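Local coordinates for protein agarase (Pseudoalteromonas fuliginea, PDB 6XJ9) that probably hydrolyses glycosidic linkages of agarose, as a family GH50 glycoside hydrolase of a marine bacterium, at residues A[59-64]-A[71-76]; A[190-193]-A[198-201]; A[103-108]-A[169-174]. All coordinates share one frame; numbering follows the deposited sequence.

Contact 1: residues A[59-64]-A[71-76]; sequences LNVQFQ and ASIVFS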
ATOM      1  N   LEU A  59      20.671 -12.108  18.861  1.00 33.17           N
ATOM      2  CA  LEU A  59      19.566 -12.562  19.689  1.00 32.86           C
ATOM      3  C   LEU A  59      18.297 -12.548  18.851  1.00 34.05           C
ATOM      4  O   LEU A  59      17.813 -11.480  18.486  1.00 34.58           O
ATOM      5  CB  LEU A  59      19.404 -11.639  20.897  1.00 31.86           C
ATOM      6  CG  LEU A  59      20.630 -11.516  21.798  1.00 32.70           C
ATOM      7  CD1 LEU A  59      20.435 -10.419  22.827  1.00 31.44           C
ATOM      8  CD2 LEU A  59      20.936 -12.846  22.468  1.00 34.13           C
ATOM      9  N   ASN A  60      17.783 -13.742  18.539  1.00 33.56           N
ATOM     10  CA  ASN A  60      16.498 -13.852  17.869  1.00 33.26           C
ATOM     11  C   ASN A  60      15.437 -14.055  18.945  1.00 31.12           C
ATOM     12  O   ASN A  60      15.555 -14.936  19.792  1.00 29.65           O
ATOM     13  CB  ASN A  60      16.505 -14.880  16.737  1.00 37.78           C
ATOM     14  CG  ASN A  60      17.596 -14.617  15.716  1.00 43.79           C
ATOM     15  OD1 ASN A  60      17.348 -14.030  14.659  1.00 47.63           O
ATOM     16  ND2 ASN A  60      18.812 -15.038  16.023  1.00 45.20           N
ATOM     17  N   VAL A  61      14.443 -13.169  18.935  1.00 28.28           N
ATOM     18  CA  VAL A  61      13.453 -13.095  19.993  1.00 27.96           C
ATOM     19  C   VAL A  61      12.100 -13.371  19.347  1.00 28.46           C
ATOM     20  O   VAL A  61      11.709 -12.640  18.436  1.00 29.08           O
ATOM     21  CB  VAL A  61      13.482 -11.705  20.658  1.00 27.60           C
ATOM     22  CG1 VAL A  61      12.498 -11.607  21.815  1.00 26.34           C
ATOM     23  CG2 VAL A  61      14.883 -11.292  21.101  1.00 27.46           C
ATOM     24  N   GLN A  62      11.442 -14.459  19.772  1.00 28.50           N
ATOM     25  CA  GLN A  62      10.072 -14.761  19.366  1.00 28.28           C
ATOM     26  C   GLN A  62       9.127 -14.432  20.517  1.00 26.20           C
ATOM     27  O   GLN A  62       8.994 -15.209  21.460  1.00 24.91           O
ATOM     28  CB  GLN A  62       9.937 -16.224  18.944  1.00 31.30           C
ATOM     29  CG  GLN A  62      10.455 -16.490  17.538  1.00 36.61           C
ATOM     30  CD  GLN A  62      10.951 -17.902  17.350  1.00 38.88           C
ATOM     31  OE1 GLN A  62      10.631 -18.803  18.123  1.00 43.83           O
ATOM     32  NE2 GLN A  62      11.750 -18.102  16.314  1.00 41.22           N
ATOM     33  N   PHE A  63       8.509 -13.247  20.439  1.00 24.96           N
ATOM     34  CA  PHE A  63       7.570 -12.779  21.443  1.00 24.47           C
ATOM     35  C   PHE A  63       6.282 -13.584  21.314  1.00 23.62           C
ATOM     36  O   PHE A  63       5.719 -13.682  20.231  1.00 22.06           O
ATOM     37  CB  PHE A  63       7.240 -11.294  21.241  1.00 24.33           C
ATOM     38  CG  PHE A  63       8.396 -10.332  21.388  1.00 24.81           C
ATOM     39  CD1 PHE A  63       8.768  -9.856  22.640  1.00 24.57           C
ATOM     40  CD2 PHE A  63       9.092  -9.885  20.275  1.00 23.28           C
ATOM     41  CE1 PHE A  63       9.828  -8.966  22.773  1.00 25.54           C
ATOM     42  CE2 PHE A  63      10.150  -8.998  20.406  1.00 25.53           C
ATOM     43  CZ  PHE A  63      10.514  -8.536  21.656  1.00 26.25           C
ATOM     44  N   GLN A  64       5.829 -14.171  22.423  1.00 24.18           N
ATOM     45  CA  GLN A  64       4.636 -15.001  22.376  1.00 26.87           C
ATOM     46  C   GLN A  64       3.433 -14.093  22.627  1.00 26.46           C
ATOM     47  O   GLN A  64       2.678 -14.292  23.575  1.00 26.16           O
ATOM     48  CB  GLN A  64       4.756 -16.167  23.364  1.00 29.67           C
ATOM     49  CG  GLN A  64       5.986 -17.043  23.133  1.00 32.14           C
ATOM     50  CD  GLN A  64       6.162 -18.086  24.212  1.00 36.65           C
ATOM     51  OE1 GLN A  64       6.066 -17.808  25.407  1.00 38.44           O
ATOM     52  NE2 GLN A  64       6.424 -19.314  23.791  1.00 40.44           N
ATOM     53  N   ALA A  71       4.841  -9.286  26.425  1.00 23.14           N
ATOM     54  CA  ALA A  71       6.024 -10.117  26.238  1.00 23.40           C
ATOM     55  C   ALA A  71       7.250  -9.208  26.203  1.00 24.55           C
ATOM     56  O   ALA A  71       7.138  -8.053  25.791  1.00 25.27           O
ATOM     57  CB  ALA A  71       5.909 -10.912  24.964  1.00 20.83           C
ATOM     58  N   SER A  72       8.411  -9.717  26.637  1.00 23.60           N
ATOM     59  CA  SER A  72       9.571  -8.844  26.731  1.00 25.36           C
ATOM     60  C   SER A  72      10.896  -9.607  26.780  1.00 26.69           C
ATOM     61  O   SER A  72      10.958 -10.776  27.157  1.00 25.02           O
ATOM     62  CB  SER A  72       9.446  -7.918  27.913  1.00 26.11           C
ATOM     63  OG  SER A  72       9.723  -8.609  29.125  1.00 26.87           O
ATOM     64  N   ILE A  73      11.963  -8.896  26.403  1.00 28.04           N
ATOM     65  CA  ILE A  73      13.321  -9.259  26.767  1.00 29.08           C
ATOM     66  C   ILE A  73      13.865  -8.115  27.615  1.00 30.77           C
ATOM     67  O   ILE A  73      13.697  -6.942  27.267  1.00 30.50           O
ATOM     68  CB  ILE A  73      14.182  -9.540  25.516  1.00 29.19           C
ATOM     69  CG1 ILE A  73      15.654  -9.782  25.871  1.00 29.80           C
ATOM     70  CG2 ILE A  73      14.018  -8.432  24.482  1.00 28.56           C
ATOM     71  CD1 ILE A  73      16.413 -10.572  24.836  1.00 30.04           C
ATOM     72  N   VAL A  74      14.456  -8.471  28.758  1.00 31.15           N
ATOM     73  CA  VAL A  74      14.939  -7.483  29.710  1.00 32.50           C
ATOM     74  C   VAL A  74      16.443  -7.676  29.858  1.00 32.27           C
ATOM     75  O   VAL A  74      16.893  -8.756  30.225  1.00 32.14           O
ATOM     76  CB  VAL A  74      14.221  -7.605  31.071  1.00 32.16           C
ATOM     77  CG1 VAL A  74      14.735  -6.585  32.077  1.00 33.82           C
ATOM     78  CG2 VAL A  74      12.707  -7.502  30.940  1.00 31.83           C
ATOM     79  N   PHE A  75      17.204  -6.633  29.519  1.00 32.01           N
ATOM     80  CA  PHE A  75      18.640  -6.615  29.742  1.00 34.97           C
ATOM     81  C   PHE A  75      18.911  -5.941  31.083  1.00 36.45           C
ATOM     82  O   PHE A  75      18.521  -4.794  31.289  1.00 34.94           O
ATOM     83  CB  PHE A  75      19.349  -5.878  28.604  1.00 33.27           C
ATOM     84  CG  PHE A  75      19.063  -6.430  27.230  1.00 33.08           C
ATOM     85  CD1 PHE A  75      19.817  -7.470  26.711  1.00 32.59           C
ATOM     86  CD2 PHE A  75      18.047  -5.900  26.450  1.00 31.72           C
ATOM     87  CE1 PHE A  75      19.568  -7.962  25.438  1.00 34.80           C
ATOM     88  CE2 PHE A  75      17.792  -6.402  25.184  1.00 33.51           C
ATOM     89  CZ  PHE A  75      18.555  -7.425  24.673  1.00 33.29           C
ATOM     90  N   SER A  76      19.562  -6.682  31.990  1.00 39.27           N
ATOM     91  CA  SER A  76      19.897  -6.188  33.315  1.00 43.94           C
ATOM     92  C   SER A  76      21.304  -6.649  33.700  1.00 46.43           C
ATOM     93  O   SER A  76      21.615  -7.834  33.616  1.00 51.38           O
ATOM     94  CB  SER A  76      18.865  -6.637  34.316  1.00 43.17           C
ATOM     95  OG  SER A  76      19.074  -6.004  35.565  1.00 45.06           O
TER
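Phe-63 and Phe-75 both carry CG anti to their own carbonyl carbon (chi1 -63° and -56°), and this swings each ring across the gap between strands 59-63 and 71-75, although neither CB points straight at the other strand. The Phe-63 ring comes in by its edge. CD1 lies 3.8 Å from Ala-71 CB, and CE1 is 4.0 Å from Ser-72 CA, which sits in the ring plane. One ring face is covered from its own strand by Val-61 CG1, above the rim. At the other end the ring comes from the second strand: Phe-75 offers its edge, with CE1 3.7 Å from Leu-59 CD1, while Ile-73 CG1 lies over one of its faces. Between the rings, Val-61 CG2 meets Ile-73 CD1 at 4.1 Å. With an alanine here, the Phe-63 ring is gone, and Ala-71 CB and Val-61 CG1 would probably be left beside a gap.

No hydrogen bond joins the two strands, whose axes approach to 7.5 Å. Their backbone bonds go elsewhere, Phe-63 to Lys-199 on one side, and strand 70-75 to strands 45-48 and 185-193 on the other. This is consistent with two facing layers of a beta sandwich in the agarase CBM-like region, and what holds the pair is apolar contact of methyls and ring edges, closely packed and without directional bonds.

Contact 2: residues A[190-193]-A[198-201]; sequences ISVQ and DKEL
The shortest polar bond here, Gln-193 NE2 to Ser-191 OG (2.9 Å, 156° at the hydrogen), lies within strand 190-193, on the side turned from the contact that Val-192 makes with Lys-199. The serine oxygen is close to the amide plane of Gln-193, which would help set the turn of that amide, beside Tyr-106 of the adjacent strand. Across the contact the meeting is apolar. Val-192 CG1 stands 3.7 Å from Lys-199 CG, the two side chains crossing at about a right angle. CG1 is placed there by lying anti to the backbone N (chi1 169°). It is the aliphatic part of the lysine that packs here; beyond it the chain is bent at chi2, chi3 and chi4, and NZ forms a salt bridge with Glu-647, in the loop after strand 640-643. Two residues along each strand, Ile-190 CG2 meets Leu-201 CD2 at 3.9 Å, again nearly at right angles.

The two strands run roughly antiparallel but share no hydrogen bond. Their backbones pair with other strands, Val-192 with Ala-71 and Lys-199 with Phe-63, consistent with opposing layers of a sandwich. Lys-199 thus divides its chemistry: its CG packs on Val-192, whereas its charge, probably offset by the carboxylate of Glu-647, links strand 199-210 to a loop far along the chain.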
ATOM      1  N   ILE A 190      12.801  -4.304  26.277  1.00 24.38           N
ATOM      2  CA  ILE A 190      12.142  -4.226  24.982  1.00 23.34           C
ATOM      3  C   ILE A 190      10.898  -5.105  25.061  1.00 22.92           C
ATOM      4  O   ILE A 190      11.034  -6.311  25.243  1.00 20.91           O
ATOM      5  CB  ILE A 190      13.083  -4.690  23.845  1.00 24.22           C
ATOM      6  CG1 ILE A 190      14.363  -3.849  23.742  1.00 25.16           C
ATOM      7  CG2 ILE A 190      12.345  -4.781  22.507  1.00 25.04           C
ATOM      8  CD1 ILE A 190      14.141  -2.394  23.371  1.00 26.74           C
ATOM      9  N   SER A 191       9.701  -4.497  24.916  1.00 23.16           N
ATOM     10  CA  SER A 191       8.454  -5.241  25.053  1.00 24.06           C
ATOM     11  C   SER A 191       7.544  -5.102  23.829  1.00 23.61           C
ATOM     12  O   SER A 191       7.662  -4.155  23.046  1.00 24.00           O
ATOM     13  CB  SER A 191       7.713  -4.897  26.332  1.00 24.98           C
ATOM     14  OG  SER A 191       7.299  -3.538  26.346  1.00 26.16           O
ATOM     15  N   VAL A 192       6.644  -6.086  23.687  1.00 22.86           N
ATOM     16  CA  VAL A 192       5.542  -6.079  22.736  1.00 21.03           C
ATOM     17  C   VAL A 192       4.243  -6.134  23.541  1.00 22.93           C
ATOM     18  O   VAL A 192       4.153  -6.896  24.504  1.00 22.48           O
ATOM     19  CB  VAL A 192       5.695  -7.247  21.745  1.00 21.08           C
ATOM     20  CG1 VAL A 192       4.454  -7.470  20.892  1.00 19.96           C
ATOM     21  CG2 VAL A 192       6.928  -7.061  20.863  1.00 19.39           C
ATOM     22  N   GLN A 193       3.260  -5.293  23.169  1.00 21.27           N
ATOM     23  CA  GLN A 193       2.120  -5.020  24.033  1.00 21.50           C
ATOM     24  C   GLN A 193       0.820  -5.058  23.233  1.00 20.48           C
ATOM     25  O   GLN A 193       0.710  -4.426  22.181  1.00 20.30           O
ATOM     26  CB  GLN A 193       2.299  -3.677  24.748  1.00 21.79           C
ATOM     27  CG  GLN A 193       3.474  -3.673  25.722  1.00 21.36           C
ATOM     28  CD  GLN A 193       3.654  -2.363  26.450  1.00 22.31           C
ATOM     29  OE1 GLN A 193       2.740  -1.542  26.542  1.00 20.59           O
ATOM     30  NE2 GLN A 193       4.857  -2.151  26.954  1.00 20.85           N
ATOM     31  N   ASP A 198       1.691 -12.936  17.135  1.00 25.22           N
ATOM     32  CA  ASP A 198       3.076 -13.150  17.537  1.00 25.42           C
ATOM     33  C   ASP A 198       3.979 -12.225  16.717  1.00 23.89           C
ATOM     34  O   ASP A 198       3.769 -12.044  15.514  1.00 22.70           O
ATOM     35  CB  ASP A 198       3.530 -14.611  17.344  1.00 24.94           C
ATOM     36  CG  ASP A 198       2.983 -15.610  18.354  1.00 26.95           C
ATOM     37  OD1 ASP A 198       2.617 -15.201  19.480  1.00 28.04           O
ATOM     38  OD2 ASP A 198       2.934 -16.801  18.015  1.00 27.84           O
ATOM     39  N   LYS A 199       4.972 -11.621  17.390  1.00 24.11           N
ATOM     40  CA  LYS A 199       5.938 -10.744  16.749  1.00 23.62           C
ATOM     41  C   LYS A 199       7.334 -11.315  16.979  1.00 24.65           C
ATOM     42  O   LYS A 199       7.522 -12.129  17.881  1.00 23.51           O
ATOM     43  CB  LYS A 199       5.831  -9.320  17.304  1.00 23.55           C
ATOM     44  CG  LYS A 199       4.413  -8.761  17.380  1.00 23.46           C
ATOM     45  CD  LYS A 199       3.697  -8.785  16.051  1.00 23.94           C
ATOM     46  CE  LYS A 199       3.688  -7.449  15.352  1.00 24.95           C
ATOM     47  NZ  LYS A 199       2.714  -6.493  15.928  1.00 21.01           N
ATOM     48  N   GLU A 200       8.287 -10.899  16.134  1.00 25.65           N
ATOM     49  CA  GLU A 200       9.661 -11.366  16.217  1.00 27.44           C
ATOM     50  C   GLU A 200      10.619 -10.185  16.102  1.00 27.37           C
ATOM     51  O   GLU A 200      10.286  -9.143  15.531  1.00 27.01           O
ATOM     52  CB  GLU A 200       9.981 -12.301  15.058  1.00 30.05           C
ATOM     53  CG  GLU A 200       9.394 -13.694  15.200  1.00 34.73           C
ATOM     54  CD  GLU A 200       9.923 -14.638  14.132  1.00 36.17           C
ATOM     55  OE1 GLU A 200       9.115 -15.376  13.544  1.00 38.06           O
ATOM     56  OE2 GLU A 200      11.142 -14.625  13.887  1.00 37.73           O
ATOM     57  N   LEU A 201      11.837 -10.382  16.607  1.00 24.96           N
ATOM     58  CA  LEU A 201      12.833  -9.329  16.554  1.00 24.74           C
ATOM     59  C   LEU A 201      14.216  -9.965  16.585  1.00 26.52           C
ATOM     60  O   LEU A 201      14.448 -10.932  17.316  1.00 25.23           O
ATOM     61  CB  LEU A 201      12.610  -8.393  17.745  1.00 23.61           C
ATOM     62  CG  LEU A 201      13.451  -7.120  17.775  1.00 23.28           C
ATOM     63  CD1 LEU A 201      12.960  -6.107  16.747  1.00 23.47           C
ATOM     64  CD2 LEU A 201      13.428  -6.519  19.165  1.00 22.65           C
TER

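Contact 3: residues A[103-108]-A[169-174]; sequences VQIYLD and VQFISM
Ile-105 and Leu-107, two residues apart on strand 103-108, both reach the ring of Phe-171, whose CB points toward them from segment 169-174. Taken in order, Gln-104 comes first and helps place the strand: its amide is held by the backbone of Leu-683 and His-685 and by Ser-120 OG. Ile-105 follows, with CG1 set between the backbone N and the carbonyl carbon, from where CD1 extends to Phe-171 CE2 at 3.9 Å and to Phe-171 CZ at 4.0 Å. CD1 lies oblique to the ring, and the two side chains cross at about a right angle. Tyr-106 turns its CB away from 169-174, and its backbone bonds to Ser-191 of the neighbouring strand.

Leu-107 makes the closest approach. Its chi1 of 165° carries CG toward the ring, and chi2, at 62°, sets CD2 over the ring centre, 3.6 Å from the Phe-171 centroid and only 7° off the normal. This is a CH-pi contact in which one methyl sits squarely on one face, at much the same distance from all six ring carbons. Leu-107 CB adds a second touch, 3.6 Å from Phe-171 CE2. Phe-171 itself occupies the short break between strands 169-170 and 172-174, and its ring also packs on Val-121 and Tyr-131.

Strand 103-111 bonds to strands 116-123 and 185-193, and no hydrogen bond crosses to 169-174. Strand 116-123 lies between them, so Phe-171 bridges over it within the CBM-like region. With all its direct contacts made by hydrocarbon, the join is held by dispersion and by the weakly polar attraction of a methyl for a pi face.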
ATOM      1  N   VAL A 103       6.596  -4.779  13.963  1.00 20.68           N
ATOM      2  CA  VAL A 103       6.502  -4.828  15.413  1.00 20.94           C
ATOM      3  C   VAL A 103       6.767  -3.435  15.970  1.00 21.96           C
ATOM      4  O   VAL A 103       7.822  -2.854  15.717  1.00 23.11           O
ATOM      5  CB  VAL A 103       7.412  -5.892  16.064  1.00 20.23           C
ATOM      6  CG1 VAL A 103       8.894  -5.647  15.794  1.00 18.80           C
ATOM      7  CG2 VAL A 103       7.164  -5.988  17.568  1.00 18.56           C
ATOM      8  N   GLN A 104       5.783  -2.929  16.722  1.00 21.75           N
ATOM      9  CA  GLN A 104       5.969  -1.774  17.577  1.00 21.25           C
ATOM     10  C   GLN A 104       6.567  -2.263  18.888  1.00 22.15           C
ATOM     11  O   GLN A 104       5.881  -2.914  19.677  1.00 22.07           O
ATOM     12  CB  GLN A 104       4.641  -1.049  17.838  1.00 20.35           C
ATOM     13  CG  GLN A 104       4.791   0.143  18.771  1.00 19.30           C
ATOM     14  CD  GLN A 104       3.523   0.943  18.932  1.00 19.51           C
ATOM     15  OE1 GLN A 104       2.458   0.567  18.452  1.00 19.97           O
ATOM     16  NE2 GLN A 104       3.627   2.062  19.620  1.00 18.39           N
ATOM     17  N   ILE A 105       7.846  -1.935  19.105  1.00 21.99           N
ATOM     18  CA  ILE A 105       8.500  -2.251  20.368  1.00 22.40           C
ATOM     19  C   ILE A 105       8.357  -1.060  21.313  1.00 22.09           C
ATOM     20  O   ILE A 105       8.295   0.092  20.889  1.00 23.12           O
ATOM     21  CB  ILE A 105       9.977  -2.655  20.171  1.00 21.28           C
ATOM     22  CG1 ILE A 105      10.763  -1.582  19.409  1.00 21.64           C
ATOM     23  CG2 ILE A 105      10.083  -4.010  19.493  1.00 20.44           C
ATOM     24  CD1 ILE A 105      12.243  -1.857  19.286  1.00 22.03           C
ATOM     25  N   TYR A 106       8.262  -1.374  22.603  1.00 21.15           N
ATOM     26  CA  TYR A 106       8.328  -0.377  23.648  1.00 21.40           C
ATOM     27  C   TYR A 106       9.689  -0.529  24.312  1.00 23.40           C
ATOM     28  O   TYR A 106      10.103  -1.649  24.622  1.00 21.56           O
ATOM     29  CB  TYR A 106       7.169  -0.580  24.628  1.00 21.72           C
ATOM     30  CG  TYR A 106       5.822  -0.225  24.045  1.00 20.50           C
ATOM     31  CD1 TYR A 106       5.142  -1.118  23.230  1.00 19.44           C
ATOM     32  CD2 TYR A 106       5.234   1.005  24.305  1.00 19.90           C
ATOM     33  CE1 TYR A 106       3.908  -0.794  22.679  1.00 19.35           C
ATOM     34  CE2 TYR A 106       3.994   1.340  23.774  1.00 19.02           C
ATOM     35  CZ  TYR A 106       3.337   0.439  22.944  1.00 20.13           C
ATOM     36  OH  TYR A 106       2.116   0.759  22.407  1.00 20.36           O
ATOM     37  N   LEU A 107      10.381   0.607  24.479  1.00 23.62           N
ATOM     38  CA  LEU A 107      11.683   0.632  25.113  1.00 24.02           C
ATOM     39  C   LEU A 107      11.540   1.341  26.455  1.00 25.67           C
ATOM     40  O   LEU A 107      11.311   2.551  26.499  1.00 27.12           O
ATOM     41  CB  LEU A 107      12.684   1.327  24.183  1.00 23.76           C
ATOM     42  CG  LEU A 107      14.007   1.763  24.816  1.00 24.08           C
ATOM     43  CD1 LEU A 107      14.785   0.566  25.335  1.00 24.65           C
ATOM     44  CD2 LEU A 107      14.849   2.541  23.809  1.00 24.43           C
ATOM     45  N   ASP A 108      11.627   0.557  27.536  1.00 24.60           N
ATOM     46  CA  ASP A 108      11.570   1.098  28.883  1.00 26.73           C
ATOM     47  C   ASP A 108      12.952   0.999  29.523  1.00 26.80           C
ATOM     48  O   ASP A 108      13.574  -0.061  29.515  1.00 26.19           O
ATOM     49  CB  ASP A 108      10.499   0.424  29.737  1.00 25.90           C
ATOM     50  CG  ASP A 108       9.099   0.783  29.294  1.00 27.13           C
ATOM     51  OD1 ASP A 108       8.631   0.195  28.295  1.00 26.09           O
ATOM     52  OD2 ASP A 108       8.498   1.653  29.943  1.00 26.27           O
ATOM     53  N   VAL A 169      16.677   5.528  12.740  1.00 26.43           N
ATOM     54  CA  VAL A 169      15.328   5.801  13.206  1.00 25.73           C
ATOM     55  C   VAL A 169      15.358   6.145  14.691  1.00 26.12           C
ATOM     56  O   VAL A 169      15.751   5.328  15.528  1.00 24.38           O
ATOM     57  CB  VAL A 169      14.393   4.601  12.959  1.00 24.30           C
ATOM     58  CG1 VAL A 169      12.947   4.957  13.294  1.00 23.66           C
ATOM     59  CG2 VAL A 169      14.520   4.063  11.543  1.00 25.29           C
ATOM     60  N   GLN A 170      14.877   7.345  15.007  1.00 25.54           N
ATOM     61  CA  GLN A 170      14.778   7.754  16.393  1.00 24.84           C
ATOM     62  C   GLN A 170      13.537   7.122  17.029  1.00 25.29           C
ATOM     63  O   GLN A 170      12.460   7.127  16.440  1.00 22.60           O
ATOM     64  CB  GLN A 170      14.754   9.277  16.500  1.00 24.19           C
ATOM     65  CG  GLN A 170      14.729   9.757  17.943  1.00 26.07           C
ATOM     66  CD  GLN A 170      14.757  11.257  18.123  1.00 28.13           C
ATOM     67  OE1 GLN A 170      14.657  12.037  17.174  1.00 29.74           O
ATOM     68  NE2 GLN A 170      14.882  11.675  19.369  1.00 27.33           N
ATOM     69  N   PHE A 171      13.702   6.583  18.246  1.00 24.59           N
ATOM     70  CA  PHE A 171      12.566   6.164  19.055  1.00 24.07           C
ATOM     71  C   PHE A 171      11.684   7.374  19.349  1.00 24.62           C
ATOM     72  O   PHE A 171      12.181   8.492  19.506  1.00 23.54           O
ATOM     73  CB  PHE A 171      13.026   5.551  20.383  1.00 25.76           C
ATOM     74  CG  PHE A 171      13.445   4.102  20.332  1.00 25.32           C
ATOM     75  CD1 PHE A 171      14.754   3.748  20.033  1.00 24.74           C
ATOM     76  CD2 PHE A 171      12.536   3.090  20.603  1.00 25.63           C
ATOM     77  CE1 PHE A 171      15.146   2.418  20.006  1.00 24.39           C
ATOM     78  CE2 PHE A 171      12.932   1.760  20.587  1.00 24.84           C
ATOM     79  CZ  PHE A 171      14.234   1.426  20.279  1.00 23.99           C
ATOM     80  N   ILE A 172      10.370   7.129  19.448  1.00 25.52           N
ATOM     81  CA  ILE A 172       9.419   8.159  19.843  1.00 24.77           C
ATOM     82  C   ILE A 172       9.297   8.170  21.365  1.00 26.49           C
ATOM     83  O   ILE A 172       8.967   7.152  21.974  1.00 23.71           O
ATOM     84  CB  ILE A 172       8.052   7.926  19.161  1.00 25.99           C
ATOM     85  CG1 ILE A 172       8.177   7.757  17.641  1.00 27.41           C
ATOM     86  CG2 ILE A 172       7.071   9.020  19.531  1.00 24.42           C
ATOM     87  CD1 ILE A 172       8.869   8.908  16.929  1.00 28.31           C
ATOM     88  N   SER A 173       9.549   9.342  21.972  1.00 28.44           N
ATOM     89  CA  SER A 173       9.367   9.505  23.407  1.00 31.81           C
ATOM     90  C   SER A 173       7.876   9.467  23.742  1.00 32.05           C
ATOM     91  O   SER A 173       7.102  10.244  23.200  1.00 33.56           O
ATOM     92  CB  SER A 173      10.015  10.785  23.889  1.00 33.69           C
ATOM     93  OG  SER A 173      11.389  10.804  23.532  1.00 35.99           O
ATOM     94  N   MET A 174       7.477   8.555  24.638  1.00 33.33           N
ATOM     95  CA  MET A 174       6.063   8.336  24.890  1.00 31.81           C
ATOM     96  C   MET A 174       5.643   8.933  26.235  1.00 33.98           C
ATOM     97  O   MET A 174       4.795   9.821  26.265  1.00 34.96           O
ATOM     98  CB  MET A 174       5.699   6.850  24.807  1.00 29.97           C
ATOM     99  CG  MET A 174       6.106   6.189  23.491  1.00 28.49           C
ATOM    100  SD  MET A 174       5.179   6.738  22.019  1.00 28.69           S
ATOM    101  CE  MET A 174       3.633   5.853  22.219  1.00 26.73           C
TER

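All three contacts are buried, and none has a hydrogen bond across it. Contacts 1 and 2 run between the same two pairs of strands: 58-63 and 199-210 are neighbours on one side, 70-75 and 185-193 on the other. A probable backbone hydrogen bond from Val-61 N to Leu-201 O, 2.8 Å, joins the two contacts within one side. Contact 3 adjoins contact 2 through strand 103-111, where Ile-190 packs on Leu-107, but does not touch contact 1; it instead joins two strands that both flank strand 116-123. Contact 1 uses ring edges and methyls, contact 2 a lysine whose NZ pairs with a carboxylate far along the chain, contact 3 a methyl over a ring face.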